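DUF3836 domain-containing protein (Parabacteroides distasonis ATCC 8503, PDB 4R03) is of unknown function but is probably exported, and folds as a single-layer antiparallel beta-sheet of beta-hairpin repeats. Local coordinates at residues Leu27-Val32 with Trp52-Asp57; Ile65-Asp70 with Gly74-Asn79. All blocks are in the same frame, centred on the assembly; numbering follows the deposited sequence.

Contact 1 (Leu27-Val32 with Trp52-Asp57). With CIT (citric acid), chain C; PO4 (phosphate ion), chain D.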
loop_
_atom_site.group_PDB
_atom_site.type_symbol
_atom_site.label_atom_id
_atom_site.label_comp_id
_atom_site.label_asym_id
_atom_site.label_seq_id
_atom_site.Cartn_x
_atom_site.Cartn_y
_atom_site.Cartn_z
ATOM N N LEU A 27 2.996 -22.660 -8.868
ATOM C CA LEU A 27 1.710 -22.153 -8.357
ATOM C C LEU A 27 1.625 -20.635 -8.561
ATOM O O LEU A 27 2.676 -19.939 -8.647
ATOM C CB LEU A 27 1.597 -22.430 -6.881
ATOM C CG LEU A 27 1.857 -23.898 -6.463
ATOM C CD1 LEU A 27 1.956 -23.957 -4.950
ATOM C CD2 LEU A 27 0.704 -24.729 -6.965
ATOM N N LEU A 28 0.410 -20.123 -8.596
ATOM C CA LEU A 28 0.136 -18.672 -8.788
ATOM C C LEU A 28 -0.899 -18.258 -7.773
ATOM O O LEU A 28 -2.005 -18.847 -7.753
ATOM C CB LEU A 28 -0.377 -18.376 -10.202
ATOM C CG LEU A 28 -0.822 -16.949 -10.483
ATOM C CD1 LEU A 28 0.372 -16.087 -10.584
ATOM C CD2 LEU A 28 -1.563 -16.863 -11.826
ATOM N N ASN A 29 -0.535 -17.323 -6.892
ATOM C CA ASN A 29 -1.459 -16.896 -5.829
ATOM C C ASN A 29 -1.393 -15.416 -5.622
ATOM O O ASN A 29 -0.322 -14.820 -5.564
ATOM C CB ASN A 29 -1.156 -17.596 -4.525
ATOM C CG ASN A 29 -1.493 -19.065 -4.549
ATOM O OD1 ASN A 29 -2.669 -19.506 -4.307
ATOM N ND2 ASN A 29 -0.499 -19.843 -4.808
ATOM N N LYS A 30 -2.548 -14.816 -5.422
ATOM C CA LYS A 30 -2.603 -13.436 -5.017
ATOM C C LYS A 30 -1.932 -13.234 -3.707
ATOM O O LYS A 30 -2.168 -13.975 -2.699
ATOM C CB LYS A 30 -4.066 -12.943 -4.922
ATOM C CG LYS A 30 -4.697 -12.780 -6.290
ATOM C CD LYS A 30 -6.236 -12.563 -6.242
ATOM C CE LYS A 30 -6.699 -12.225 -7.604
ATOM N NZ LYS A 30 -8.208 -11.984 -7.577
ATOM N N GLN A 31 -1.063 -12.239 -3.625
ATOM C CA GLN A 31 -0.352 -11.953 -2.387
ATOM C C GLN A 31 -0.846 -10.697 -1.703
ATOM O O GLN A 31 -1.154 -10.716 -0.504
ATOM C CB GLN A 31 1.164 -11.813 -2.614
ATOM C CG GLN A 31 1.966 -11.682 -1.372
ATOM C CD GLN A 31 3.392 -11.535 -1.689
ATOM O OE1 GLN A 31 3.765 -10.613 -2.397
ATOM N NE2 GLN A 31 4.230 -12.384 -1.144
ATOM N N VAL A 32 -0.857 -9.563 -2.399
ATOM C CA VAL A 32 -1.232 -8.306 -1.785
ATOM C C VAL A 32 -1.792 -7.383 -2.851
ATOM O O VAL A 32 -1.370 -7.473 -4.010
ATOM C CB VAL A 32 -0.033 -7.657 -0.995
ATOM C CG1 VAL A 32 1.178 -7.418 -1.873
ATOM C CG2 VAL A 32 -0.427 -6.411 -0.295
ATOM N N TRP A 52 -5.208 -11.297 0.611
ATOM C CA TRP A 52 -6.150 -12.154 -0.126
ATOM C C TRP A 52 -6.573 -13.252 0.837
ATOM O O TRP A 52 -5.790 -14.127 1.232
ATOM C CB TRP A 52 -5.566 -12.717 -1.387
ATOM C CG TRP A 52 -6.494 -13.531 -2.172
ATOM C CD1 TRP A 52 -6.434 -14.874 -2.314
ATOM C CD2 TRP A 52 -7.615 -13.083 -2.936
ATOM N NE1 TRP A 52 -7.445 -15.298 -3.121
ATOM C CE2 TRP A 52 -8.184 -14.224 -3.538
ATOM C CE3 TRP A 52 -8.208 -11.841 -3.177
ATOM C CZ2 TRP A 52 -9.295 -14.127 -4.354
ATOM C CZ3 TRP A 52 -9.268 -11.755 -3.981
ATOM C CH2 TRP A 52 -9.851 -12.905 -4.530
ATOM N N ASP A 53 -7.850 -13.230 1.193
ATOM C CA ASP A 53 -8.405 -14.296 2.041
ATOM C C ASP A 53 -8.867 -15.476 1.180
ATOM O O ASP A 53 -9.782 -15.379 0.385
ATOM C CB ASP A 53 -9.516 -13.717 2.895
ATOM C CG ASP A 53 -10.100 -14.735 3.851
ATOM O OD1 ASP A 53 -10.637 -15.727 3.329
ATOM O OD2 ASP A 53 -9.973 -14.535 5.081
ATOM N N ARG A 54 -8.155 -16.591 1.311
ATOM C CA ARG A 54 -8.399 -17.753 0.449
ATOM C C ARG A 54 -9.605 -18.560 0.937
ATOM O O ARG A 54 -10.159 -19.309 0.132
ATOM C CB ARG A 54 -7.186 -18.703 0.424
ATOM C CG ARG A 54 -5.895 -17.993 -0.059
ATOM C CD ARG A 54 -4.702 -18.940 -0.089
ATOM N NE ARG A 54 -4.869 -19.897 -1.178
ATOM C CZ ARG A 54 -4.167 -21.039 -1.312
ATOM N NH1 ARG A 54 -3.296 -21.388 -0.398
ATOM N NH2 ARG A 54 -4.388 -21.839 -2.345
ATOM N N THR A 55 -9.985 -18.389 2.181
ATOM C CA THR A 55 -11.220 -19.055 2.712
ATOM C C THR A 55 -12.466 -18.535 2.024
ATOM O O THR A 55 -13.356 -19.317 1.602
ATOM C CB THR A 55 -11.322 -18.843 4.157
ATOM O OG1 THR A 55 -10.169 -19.421 4.767
ATOM C CG2 THR A 55 -12.526 -19.539 4.748
ATOM N N ASN A 56 -12.508 -17.238 1.782
ATOM C CA ASN A 56 -13.648 -16.648 1.107
ATOM C C ASN A 56 -13.417 -16.085 -0.315
ATOM O O ASN A 56 -14.380 -15.626 -0.923
ATOM C CB ASN A 56 -14.104 -15.486 1.984
ATOM C CG ASN A 56 -14.442 -15.941 3.364
ATOM O OD1 ASN A 56 -15.055 -16.990 3.522
ATOM N ND2 ASN A 56 -14.118 -15.159 4.326
ATOM N N ASP A 57 -12.131 -16.067 -0.803
ATOM C CA ASP A 57 -11.649 -15.401 -2.093
ATOM C C ASP A 57 -12.075 -13.925 -2.183
ATOM O O ASP A 57 -12.911 -13.503 -3.001
ATOM C CB ASP A 57 -12.067 -16.144 -3.374
ATOM C CG ASP A 57 -11.200 -17.329 -3.663
ATOM O OD1 ASP A 57 -10.411 -17.726 -2.792
ATOM O OD2 ASP A 57 -11.430 -17.885 -4.768
HETATM C C1 CIT C . -5.246 -17.423 -5.042
HETATM O O1 CIT C . -4.919 -16.382 -5.698
HETATM O O2 CIT C . -4.847 -17.709 -3.840
HETATM C C2 CIT C . -6.110 -18.360 -5.891
HETATM C C3 CIT C . -7.390 -18.865 -5.197
HETATM O O7 CIT C . -8.091 -17.745 -4.611
HETATM C C4 CIT C . -8.302 -19.584 -6.224
HETATM C C5 CIT C . -9.303 -20.500 -5.553
HETATM O O3 CIT C . -9.069 -21.734 -5.448
HETATM O O4 CIT C . -10.367 -20.050 -5.068
HETATM C C6 CIT C . -7.050 -19.759 -4.005
HETATM O O5 CIT C . -6.221 -20.678 -4.168
HETATM O O6 CIT C . -7.567 -19.542 -2.886
HETATM P P PO4 D . -7.930 -8.416 -8.588
HETATM O O1 PO4 D . -7.717 -7.043 -7.985
HETATM O O2 PO4 D . -8.547 -9.250 -7.531
HETATM O O3 PO4 D . -6.642 -9.095 -9.097
HETATM O O4 PO4 D . -8.837 -8.271 -9.788
HETATM O O HOH W 1 -2.519 -12.491 0.976
#

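Contact 2 (Ile65-Asp70 with Gly74-Asn79)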
loop_
_atom_site.group_PDB
_atom_site.type_symbol
_atom_site.label_atom_id
_atom_site.label_comp_id
_atom_site.label_asym_id
_atom_site.label_seq_id
_atom_site.Cartn_x
_atom_site.Cartn_y
_atom_site.Cartn_z
ATOM N N ILE A 65 -1.390 3.380 5.323
ATOM C CA ILE A 65 -0.379 4.387 5.659
ATOM C C ILE A 65 -0.849 5.719 5.090
ATOM O O ILE A 65 -1.372 5.792 3.964
ATOM C CB ILE A 65 0.958 3.997 5.041
ATOM C CG1 ILE A 65 1.398 2.593 5.445
ATOM C CG2 ILE A 65 2.053 5.086 5.331
ATOM C CD1 ILE A 65 2.661 2.126 4.860
ATOM N N THR A 66 -0.697 6.798 5.880
ATOM C CA THR A 66 -0.917 8.149 5.386
ATOM C C THR A 66 0.403 8.935 5.401
ATOM O O THR A 66 1.316 8.611 6.148
ATOM C CB THR A 66 -2.000 8.920 6.149
ATOM O OG1 THR A 66 -1.642 8.962 7.526
ATOM C CG2 THR A 66 -3.354 8.273 5.999
ATOM N N TYR A 67 0.500 9.854 4.469
ATOM C CA TYR A 67 1.796 10.555 4.142
ATOM C C TYR A 67 1.593 12.054 4.229
ATOM O O TYR A 67 0.659 12.593 3.690
ATOM C CB TYR A 67 2.303 10.219 2.746
ATOM C CG TYR A 67 2.449 8.749 2.516
ATOM C CD1 TYR A 67 1.343 7.981 2.094
ATOM C CD2 TYR A 67 3.660 8.108 2.674
ATOM C CE1 TYR A 67 1.488 6.595 1.920
ATOM C CE2 TYR A 67 3.808 6.713 2.511
ATOM C CZ TYR A 67 2.702 5.972 2.131
ATOM O OH TYR A 67 2.869 4.646 1.926
ATOM N N GLN A 68 2.522 12.702 4.956
ATOM C CA GLN A 68 2.593 14.171 5.051
ATOM C C GLN A 68 3.974 14.689 4.600
ATOM O O GLN A 68 4.997 14.072 4.844
ATOM C CB GLN A 68 2.354 14.560 6.484
ATOM C CG GLN A 68 0.995 14.269 6.970
ATOM C CD GLN A 68 0.854 14.794 8.379
ATOM O OE1 GLN A 68 1.534 14.323 9.306
ATOM N NE2 GLN A 68 0.012 15.809 8.543
ATOM N N TYR A 69 3.932 15.797 3.853
ATOM C CA TYR A 69 5.064 16.356 3.126
ATOM C C TYR A 69 5.420 17.746 3.693
ATOM O O TYR A 69 4.535 18.506 4.058
ATOM C CB TYR A 69 4.727 16.503 1.640
ATOM C CG TYR A 69 4.432 15.134 1.042
ATOM C CD1 TYR A 69 5.448 14.348 0.539
ATOM C CD2 TYR A 69 3.120 14.655 1.040
ATOM C CE1 TYR A 69 5.187 13.074 0.034
ATOM C CE2 TYR A 69 2.852 13.395 0.493
ATOM C CZ TYR A 69 3.881 12.618 0.046
ATOM O OH TYR A 69 3.657 11.321 -0.491
ATOM N N ASP A 70 6.692 18.038 3.669
ATOM C CA ASP A 70 7.236 19.294 4.244
ATOM C C ASP A 70 8.158 19.914 3.188
ATOM O O ASP A 70 8.964 19.207 2.582
ATOM C CB ASP A 70 7.981 18.906 5.524
ATOM C CG ASP A 70 8.558 20.077 6.285
ATOM O OD1 ASP A 70 8.479 21.233 5.819
ATOM O OD2 ASP A 70 9.120 19.803 7.377
ATOM N N GLY A 74 13.153 17.529 3.371
ATOM C CA GLY A 74 13.657 16.354 2.623
ATOM C C GLY A 74 13.116 15.021 3.143
ATOM O O GLY A 74 13.711 13.972 2.889
ATOM N N GLU A 75 12.023 15.083 3.900
ATOM C CA GLU A 75 11.511 13.910 4.634
ATOM C C GLU A 75 9.986 13.807 4.449
ATOM O O GLU A 75 9.278 14.798 4.321
ATOM C CB GLU A 75 11.861 13.985 6.113
ATOM C CG GLU A 75 13.372 13.762 6.380
ATOM C CD GLU A 75 13.754 13.905 7.858
ATOM O OE1 GLU A 75 12.989 14.541 8.620
ATOM O OE2 GLU A 75 14.823 13.376 8.241
ATOM N N ILE A 76 9.534 12.579 4.342
ATOM C CA ILE A 76 8.113 12.296 4.319
ATOM C C ILE A 76 7.716 11.651 5.672
ATOM O O ILE A 76 8.324 10.681 6.077
ATOM C CB ILE A 76 7.791 11.334 3.132
ATOM C CG1 ILE A 76 8.274 11.907 1.787
ATOM C CG2 ILE A 76 6.314 11.095 3.052
ATOM C CD1 ILE A 76 8.387 10.853 0.677
ATOM N N LYS A 77 6.713 12.205 6.314
ATOM C CA LYS A 77 6.206 11.699 7.594
ATOM C C LYS A 77 5.064 10.710 7.319
ATOM O O LYS A 77 4.101 11.069 6.639
ATOM C CB LYS A 77 5.706 12.840 8.461
ATOM C CG LYS A 77 6.856 13.645 9.063
ATOM C CD LYS A 77 6.347 14.810 9.912
ATOM C CE LYS A 77 7.519 15.536 10.605
ATOM N NZ LYS A 77 7.082 16.534 11.633
ATOM N N THR A 78 5.232 9.500 7.790
ATOM C CA THR A 78 4.248 8.423 7.540
ATOM C C THR A 78 3.629 7.926 8.832
ATOM O O THR A 78 4.293 7.828 9.867
ATOM C CB THR A 78 4.829 7.234 6.754
ATOM O OG1 THR A 78 5.680 6.436 7.593
ATOM C CG2 THR A 78 5.590 7.758 5.513
ATOM N N ASN A 79 2.319 7.656 8.760
ATOM C CA ASN A 79 1.546 7.143 9.897
ATOM C C ASN A 79 0.863 5.850 9.434
ATOM O O ASN A 79 0.110 5.871 8.436
ATOM C CB ASN A 79 0.507 8.126 10.307
ATOM C CG ASN A 79 -0.279 7.671 11.551
ATOM O OD1 ASN A 79 -1.423 7.228 11.461
ATOM N ND2 ASN A 79 0.343 7.805 12.704
HETATM O O HOH W 2 -2.950 7.318 9.218
HETATM O O HOH W 3 2.162 11.331 8.783
HETATM O O HOH W 4 6.736 15.917 6.355
HETATM O O HOH W 5 8.345 16.229 2.377
HETATM O O HOH W 6 11.233 18.544 1.778
#

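Contact 1 (Leu27-Val32 with Trp52-Asp57)
Lys30 and Trp52 stand nearest across the two backbones, 6.2 Å from CA to CA, and no direct hydrogen bond joins the main chains: a water accepts from Trp52 N and donates to Gln31 O, so strands 27-38 and 44-53 splay apart at this end of their hairpin. The extended Lys30 chain runs over one face of the indole, its CD 3.5 Å from the centroid of the six-membered ring in a CH-pi contact and its NZ 4.0 Å from it as a cation-pi partner. NZ also donates to phosphate O2 at 2.8 Å; Trp59 of strand 58-69 gives its NE1 to the same phosphate and meets the Trp52 ring edge-to-face. The Asp57 backbone covers the opposite face toward its rim, where the chain turns back after Asp53, whose OD1 accepts from Asn56 N in an Asx motif. With CG anti to the backbone N (chi1 -178°), Trp52 turns NE1 to citrate hydroxyl O7, 2.9 Å away in the ring plane. Arg54 bends at chi3 to bring NE and NH2 to one citrate carboxylate, NH2 to O5 being 2.8 Å, while Asn29 OD1 lies over the guanidinium face. Asp57 OD2 lies 2.4 Å from citrate O4, where an acid group probably holds a proton. Lys30 N gives citrate O1 a nearly straight bond (175°). Without the indole, as with an alanine here, Lys30 would probably lose the face it lies on and citrate O7 its N-H donor. These donors and the charges of Lys30 and Arg54 are consistent with holding anions, here probably from the crystallisation liquor; no natural ligand follows.

Contact 2 (Ile65-Asp70 with Gly74-Asn79)
Tyr67 and Tyr69 carry the flat groups, both on the sheet face that also bears Ile76 and Thr78. One face of the Tyr67 ring is covered toward its rim by CG2 of Ile65, from its own strand; at the ring edge, near its plane, sits Ile76 CG2, 4.0 Å from CD2. Thr78 CG2 comes in obliquely at 3.5 Å from Tyr67 CD2, the two side chains lying alongside each other. Tyr69 runs beside Ile76 in the same direction, its CE1 3.7 Å from Ile76 CG1, also oblique to the ring. Ile76 CG2, set anti to the backbone N, touches both rings, Tyr69 CE1 lying 3.8 Å from it. The backbones pair antiparallel, Thr66 with Asn79 and Gln68 with Lys77 as hydrogen-bonded pairs, Gln68 N to Lys77 O at 2.8 Å, and diverge toward the turn. On the other face Thr66 OG1 rests 3.6 Å from Asn79 CB, and a water joins that hydroxyl to Asn79 OD1. Toward the turn water takes over, one molecule accepting from Asp70 N and donating to Glu75 O at 2.6 Å, another linking Asp70 O to Gly74 N. The hairpin lies between strands 44-53 and 94-100: Tyr67 pairs its backbone with Ser45, Ile76 with Ile99 and Thr78 with Met97. Tyr69 OH reaches across to Val44 O and Asn79 ND2 to Asn96 OD1, while Tyr104 and Ile107 of the C-terminal tail pack on Tyr69 and Tyr67 respectively.

Contact 1 closes before contact 2 opens along the chain, and each belongs to a hairpin: strands 27-38 and 44-53 for the first, strands 58-69 and 75-84 for the second. Strands 44-53 and 58-69 are neighbours, so both hairpins share one antiparallel sheet whose seven strands keep their chain order. The contacts lie on opposite sides of the chain's centre, their own centres about 30 Å apart and their nearest atoms about 10 Å apart. Contact 1 falls at the open end of its hairpin, contact 2 beside the turn of the hairpin formed by strands 58-69 and 75-84. This simple up-and-down succession fits a sheet evolved from beta-hairpin repeats.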